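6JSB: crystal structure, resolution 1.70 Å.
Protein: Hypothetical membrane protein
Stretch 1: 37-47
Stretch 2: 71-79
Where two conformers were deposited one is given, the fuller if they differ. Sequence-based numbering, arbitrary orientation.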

# COMPACT_ATOMS: atom_id res chain seq x y z
N HIS A 37 -11.55 -15.82 -11.64
CA HIS A 37 -10.56 -14.76 -11.70
C HIS A 37 -10.81 -13.77 -10.58
O HIS A 37 -11.95 -13.59 -10.16
N GLY A 38 -9.73 -13.14 -10.15
CA GLY A 38 -9.83 -12.10 -9.15
C GLY A 38 -9.51 -10.75 -9.75
O GLY A 38 -9.98 -10.43 -10.86
N GLY A 39 -8.67 -9.98 -9.10
CA GLY A 39 -8.36 -8.66 -9.62
C GLY A 39 -8.10 -7.76 -8.44
O GLY A 39 -7.53 -8.20 -7.43
N ILE A 40 -8.44 -6.47 -8.61
CA ILE A 40 -8.13 -5.47 -7.58
C ILE A 40 -9.43 -4.80 -7.12
O ILE A 40 -10.24 -4.36 -7.96
N GLU A 41 -9.64 -4.73 -5.80
CA GLU A 41 -10.75 -4.00 -5.22
C GLU A 41 -10.19 -2.97 -4.24
O GLU A 41 -9.22 -3.25 -3.54
N VAL A 42 -10.77 -1.77 -4.23
CA VAL A 42 -10.31 -0.73 -3.31
C VAL A 42 -11.46 -0.36 -2.36
O VAL A 42 -12.63 -0.63 -2.66
N ARG A 43 -11.13 0.25 -1.21
CA ARG A 43 -12.14 0.56 -0.23
C ARG A 43 -11.68 1.71 0.66
O ARG A 43 -10.50 2.10 0.67
N ASP A 44 -12.64 2.21 1.45
CA ASP A 44 -12.37 3.11 2.58
C ASP A 44 -11.63 4.36 2.12
O ASP A 44 -10.80 4.91 2.85
N GLY A 45 -12.00 4.87 0.96
CA GLY A 45 -11.50 6.18 0.58
C GLY A 45 -10.42 6.13 -0.48
O GLY A 45 -10.08 7.18 -1.03
N VAL A 46 -9.87 4.96 -0.79
CA VAL A 46 -8.93 4.90 -1.91
C VAL A 46 -9.69 5.20 -3.19
O VAL A 46 -10.81 4.72 -3.40
N GLU A 47 -9.08 5.99 -4.06
CA GLU A 47 -9.54 6.16 -5.43
C GLU A 47 -8.54 5.52 -6.38
O GLU A 47 -7.33 5.50 -6.13
N LEU A 71 -2.51 7.60 6.83
CA LEU A 71 -3.43 7.42 5.71
C LEU A 71 -4.51 6.39 6.06
O LEU A 71 -4.35 5.56 6.96
N GLY A 72 -5.63 6.46 5.35
CA GLY A 72 -6.67 5.46 5.44
C GLY A 72 -6.76 4.73 4.11
O GLY A 72 -5.98 4.99 3.20
N GLY A 73 -7.70 3.79 4.03
CA GLY A 73 -7.96 3.13 2.76
C GLY A 73 -7.41 1.70 2.73
O GLY A 73 -6.55 1.31 3.52
N GLY A 74 -7.95 0.91 1.80
CA GLY A 74 -7.52 -0.48 1.65
C GLY A 74 -7.51 -0.85 0.19
O GLY A 74 -8.31 -0.35 -0.61
N VAL A 75 -6.59 -1.75 -0.17
CA VAL A 75 -6.55 -2.34 -1.52
C VAL A 75 -6.38 -3.85 -1.38
O VAL A 75 -5.57 -4.30 -0.57
N HIS A 76 -7.12 -4.62 -2.18
CA HIS A 76 -7.11 -6.09 -2.07
C HIS A 76 -6.80 -6.64 -3.46
O HIS A 76 -7.54 -6.34 -4.41
N TRP A 77 -5.75 -7.46 -3.58
CA TRP A 77 -5.41 -8.12 -4.84
C TRP A 77 -5.67 -9.62 -4.72
O TRP A 77 -5.29 -10.24 -3.70
N THR A 78 -6.23 -10.23 -5.77
CA THR A 78 -6.48 -11.67 -5.72
C THR A 78 -6.13 -12.27 -7.09
O THR A 78 -6.53 -11.75 -8.13
N GLY A 79 -5.41 -13.39 -7.07
CA GLY A 79 -5.13 -14.13 -8.29
C GLY A 79 -4.75 -15.59 -8.02
O GLY A 79 -4.74 -16.06 -6.88

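The two strands run antiparallel, and Ile-40, Val-42, Val-75 and Trp-77 share one face of the sheet. Val-75 is the centre of this apolar cluster. Its chi1 is t. Val-75 CG1 lies 3.9 Å from Ile-40 CG2, and Val-75 CG2 lies 4.0 Å from Val-42 CG1. Val-46, also t, is the last residue of the type I' turn and adds a contact of 4.1 Å from its CG1 to Val-75 CG2. Ile-40 is m, t; its CG1 approaches Trp-77 CD1 at 3.5 Å. Trp-77 has chi1 m, and its NE1 is hydrogen-bonded elsewhere in the structure.

Val-46 CG2 also rests 3.7 Å from Gly-73 CA. A CB on Gly-73 would clash with that methyl.

The other face carries Glu-41, Arg-43, His-76 and Thr-78. Arg-43 has chi1 p, which brings its guanidinium back over the neighbouring strand. One face of the group covers Gly-74 CA, where a CB would collide with Arg-43 CZ. Arg-43 NE also forms a salt bridge with Asp-44 OD2 at 3.5 Å. Glu-41 and His-76 are both t at chi1, and their backbones pair through two hydrogen bonds.

At the far end Thr-78 is p. Its OG1 accepts a hydrogen bond from Gly-39 N at 3.2 Å and sits 3.4 Å from Gly-38 CA.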

# COMPACT_ATOMS: atom_id res chain seq x y z
CB HIS A 37 -10.66 -14.00 -13.02
CG HIS A 37 -10.13 -14.79 -14.17
ND1 HIS A 37 -10.23 -14.35 -15.48
CD2 HIS A 37 -9.50 -15.98 -14.21
CE1 HIS A 37 -9.70 -15.27 -16.28
NE2 HIS A 37 -9.27 -16.27 -15.54
CB ILE A 40 -7.14 -4.43 -8.15
CG1 ILE A 40 -5.82 -5.15 -8.53
CG2 ILE A 40 -6.95 -3.22 -7.18
CD1 ILE A 40 -4.71 -4.25 -9.11
CB GLU A 41 -11.75 -4.95 -4.49
CG GLU A 41 -13.01 -4.26 -3.96
CD GLU A 41 -14.13 -5.24 -3.58
OE1 GLU A 41 -13.83 -6.31 -3.02
OE2 GLU A 41 -15.32 -4.96 -3.87
CB VAL A 42 -9.76 0.51 -4.06
CG1 VAL A 42 -8.70 0.06 -5.10
CG2 VAL A 42 -10.93 1.30 -4.70
CB ARG A 43 -12.48 -0.67 0.62
CG ARG A 43 -11.28 -1.12 1.50
CD ARG A 43 -11.70 -2.35 2.32
NE ARG A 43 -10.68 -2.72 3.31
CZ ARG A 43 -9.58 -3.40 3.00
NH1 ARG A 43 -9.33 -3.77 1.74
NH2 ARG A 43 -8.72 -3.71 4.00
CB ASP A 44 -11.60 2.38 3.71
CG ASP A 44 -12.44 1.23 4.34
OD1 ASP A 44 -13.67 1.32 4.36
OD2 ASP A 44 -11.88 0.20 4.80
CB VAL A 46 -8.26 3.51 -1.97
CG1 VAL A 46 -7.55 3.32 -3.30
CG2 VAL A 46 -7.23 3.38 -0.85
CB GLU A 47 -9.67 7.65 -5.77
CG GLU A 47 -10.57 8.43 -4.83
CD GLU A 47 -12.03 8.38 -5.23
OE1 GLU A 47 -12.36 7.65 -6.20
OE2 GLU A 47 -12.84 9.09 -4.59
CB LEU A 71 -2.67 6.94 4.45
CG LEU A 71 -1.43 7.76 4.02
CD1 LEU A 71 -0.64 7.12 2.90
CD2 LEU A 71 -1.79 9.21 3.69
CB VAL A 75 -5.40 -1.76 -2.37
CG1 VAL A 75 -5.38 -2.46 -3.71
CG2 VAL A 75 -5.58 -0.23 -2.54
CB HIS A 76 -8.51 -6.57 -1.63
CG HIS A 76 -8.61 -8.04 -1.35
ND1 HIS A 76 -9.81 -8.71 -1.46
CD2 HIS A 76 -7.69 -8.95 -0.96
CE1 HIS A 76 -9.62 -9.99 -1.14
NE2 HIS A 76 -8.35 -10.16 -0.82
CB TRP A 77 -3.93 -7.97 -5.17
CG TRP A 77 -3.39 -6.58 -5.40
CD1 TRP A 77 -3.04 -6.05 -6.63
CD2 TRP A 77 -2.98 -5.62 -4.41
NE1 TRP A 77 -2.49 -4.80 -6.45
CE2 TRP A 77 -2.47 -4.50 -5.10
CE3 TRP A 77 -3.06 -5.58 -2.99
CZ2 TRP A 77 -1.96 -3.37 -4.42
CZ3 TRP A 77 -2.57 -4.48 -2.32
CH2 TRP A 77 -2.04 -3.36 -3.04
CB THR A 78 -7.96 -12.00 -5.41
OG1 THR A 78 -8.84 -11.11 -6.09
CG2 THR A 78 -8.23 -11.81 -3.88